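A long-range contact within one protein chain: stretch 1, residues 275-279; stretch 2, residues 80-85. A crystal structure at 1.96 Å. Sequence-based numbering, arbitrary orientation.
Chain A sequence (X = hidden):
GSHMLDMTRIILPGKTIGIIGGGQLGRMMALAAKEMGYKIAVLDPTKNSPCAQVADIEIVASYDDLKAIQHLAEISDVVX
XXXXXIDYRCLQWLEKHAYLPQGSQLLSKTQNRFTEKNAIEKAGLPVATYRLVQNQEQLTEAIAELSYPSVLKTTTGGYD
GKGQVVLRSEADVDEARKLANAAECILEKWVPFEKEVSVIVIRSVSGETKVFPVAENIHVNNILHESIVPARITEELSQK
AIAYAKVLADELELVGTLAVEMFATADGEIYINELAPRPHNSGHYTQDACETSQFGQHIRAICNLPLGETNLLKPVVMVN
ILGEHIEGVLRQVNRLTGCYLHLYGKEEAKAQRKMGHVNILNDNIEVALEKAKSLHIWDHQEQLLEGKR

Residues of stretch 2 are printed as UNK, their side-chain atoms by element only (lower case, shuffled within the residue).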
# COMPACT_ATOMS: atom_id res chain seq x y z
N LEU A 275 -14.52 19.27 11.67
CA LEU A 275 -13.18 19.11 11.10
C LEU A 275 -12.38 18.09 11.90
O LEU A 275 -12.54 17.99 13.11
CB LEU A 275 -12.43 20.44 11.13
CG LEU A 275 -13.12 21.66 10.50
CD1 LEU A 275 -12.29 22.94 10.73
CD2 LEU A 275 -13.37 21.42 9.01
N ALA A 276 -11.54 17.32 11.23
CA ALA A 276 -10.62 16.42 11.92
C ALA A 276 -9.24 16.63 11.33
O ALA A 276 -9.05 16.42 10.14
CB ALA A 276 -11.09 14.95 11.78
N PRO A 277 -8.27 17.09 12.15
CA PRO A 277 -6.96 17.39 11.60
C PRO A 277 -6.06 16.15 11.57
O PRO A 277 -4.99 16.15 12.17
CB PRO A 277 -6.42 18.44 12.57
CG PRO A 277 -7.06 18.09 13.88
CD PRO A 277 -8.37 17.43 13.58
N ARG A 278 -6.51 15.12 10.88
CA ARG A 278 -5.78 13.87 10.75
C ARG A 278 -6.43 13.10 9.63
O ARG A 278 -7.53 13.46 9.18
CB ARG A 278 -5.88 13.06 12.06
CG ARG A 278 -7.29 13.00 12.63
CD ARG A 278 -7.50 11.82 13.57
NE ARG A 278 -8.85 11.90 14.13
CZ ARG A 278 -9.95 11.48 13.51
NH1 ARG A 278 -9.89 10.92 12.30
NH2 ARG A 278 -11.13 11.62 14.11
N PRO A 279 -5.77 12.02 9.16
CA PRO A 279 -6.47 11.06 8.32
C PRO A 279 -7.74 10.60 9.05
O PRO A 279 -7.79 10.53 10.30
CB PRO A 279 -5.47 9.90 8.18
CG PRO A 279 -4.14 10.54 8.37
CD PRO A 279 -4.36 11.63 9.37
N UNK A 80 4.06 13.18 14.58
CA UNK A 80 2.67 13.40 14.21
C UNK A 80 1.79 12.67 15.22
O UNK A 80 2.29 11.96 16.10
o UNK A 80 1.00 13.25 12.40
c UNK A 80 2.37 12.97 12.72
c UNK A 80 2.65 11.49 12.50
N UNK A 81 0.48 12.87 15.13
CA UNK A 81 -0.44 12.26 16.08
C UNK A 81 -1.64 11.65 15.38
O UNK A 81 -2.10 12.15 14.34
c UNK A 81 -0.96 13.32 17.07
c UNK A 81 -0.91 15.63 16.01
c UNK A 81 -2.96 14.40 15.96
c UNK A 81 -2.86 16.56 14.95
c UNK A 81 -1.52 16.69 15.32
o UNK A 81 -3.49 17.57 14.26
c UNK A 81 -1.62 14.48 16.35
c UNK A 81 -3.58 15.43 15.27
N UNK A 82 -2.16 10.57 15.97
CA UNK A 82 -3.49 10.06 15.66
C UNK A 82 -4.42 10.48 16.80
O UNK A 82 -5.58 10.84 16.57
o UNK A 82 -4.46 5.93 17.44
o UNK A 82 -4.58 5.67 15.26
c UNK A 82 -4.57 6.38 16.28
c UNK A 82 -4.72 7.86 16.10
c UNK A 82 -3.45 8.53 15.57
N UNK A 83 -3.90 10.41 18.02
CA UNK A 83 -4.68 10.78 19.20
C UNK A 83 -4.72 12.29 19.29
O UNK A 83 -3.69 12.96 19.22
c UNK A 83 -4.08 10.16 20.46
c UNK A 83 -6.80 10.34 23.15
c UNK A 83 -4.96 11.77 23.82
c UNK A 83 -4.27 11.42 22.64
c UNK A 83 -6.09 9.99 21.98
c UNK A 83 -6.22 11.23 24.07
c UNK A 83 -4.83 10.52 21.72
N UNK A 84 -5.94 12.83 19.40
CA UNK A 84 -6.17 14.26 19.28
C UNK A 84 -6.20 15.01 20.61
O UNK A 84 -5.88 16.20 20.66
o UNK A 84 -9.54 13.23 16.69
c UNK A 84 -7.48 14.52 18.53
c UNK A 84 -7.41 14.24 17.04
o UNK A 84 -9.12 15.11 15.65
c UNK A 84 -8.79 14.19 16.41
N UNK A 85 -6.56 14.31 21.69
CA UNK A 85 -6.76 14.98 22.97
C UNK A 85 -5.47 15.13 23.79
O UNK A 85 -5.44 14.85 24.98
n UNK A 85 -8.65 14.54 26.07
o UNK A 85 -8.52 16.39 24.80
c UNK A 85 -7.89 14.30 23.77
c UNK A 85 -8.39 15.17 24.93
O HOH W 1 -2.67 13.95 12.28

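Position 80 carries three side-chain atoms: a carbon that branches at once to one oxygen and one carbon. None of them comes near stretch 1, and the oxygen is satisfied by a hydrogen bond elsewhere in the structure. A beta-branched side chain with one hydroxyl is Thr 80.

Position 81 has a single carbon, then a ring of six carbons bearing one oxygen. The CA-to-CB bond points sideways, but with chi1 in the p well the far end of the ring comes nearer to stretch 1, and its oxygen lies 2.9 Å from Pro 277 O and 3.5 Å from Pro 277 CB. A six-carbon ring with a terminal oxygen is Tyr 81. The backbone contributes as well: water 1 donates to Tyr 81 O at 2.8 Å and to Pro 277 O at 3.2 Å, joining the two stretches through their carbonyls.

Position 82 shows three carbons in a row, the third carrying two oxygens. Both oxygens are hydrogen-bonded elsewhere in the structure, and the side chain stays clear of stretch 1. What it offers here is backbone, its O 3.7 Å from Arg 278 CD. This is Glu 82.

Position 83 is one carbon followed by a ring of six carbons with no heteroatom. The CA-to-CB bond points away, and no ring atom touches stretch 1. This is Phe 83.

Position 84 repeats the pattern of three carbons with two oxygens on the third, but here the CA-to-CB bond points toward stretch 1. One oxygen lies 3.0 Å from Arg 278 NE; the other is 3.2 Å from Pro 277 CD. This is Glu 84, its side chain extended at chi2.

Position 85 has two carbons, the second carrying one oxygen and one nitrogen: a short amide, out of reach of stretch 1. This is Asn 85.

The contact rests on one charged pair beside a proline. Arg 278 and Glu 84 both start toward the other stretch, and Arg 278 NE donates to Glu 84 OE2 at 3.0 Å and a nearly straight 167°, forming a salt bridge. Arg 278 NH2 adds a weak bond to Glu 84 OE2 at 3.4 Å, so both donors converge on one oxygen at the guanidinium edge. Arg 278 NH1 instead donates to Pro 279 O at 2.9 Å, within its own stretch. Pro 277 packs against both Tyr 81 and Glu 84, and 256 Å² is buried: a small contact built round one salt bridge, with a proline packed beside it.

Stretch 2 (80-85) TYEFEN
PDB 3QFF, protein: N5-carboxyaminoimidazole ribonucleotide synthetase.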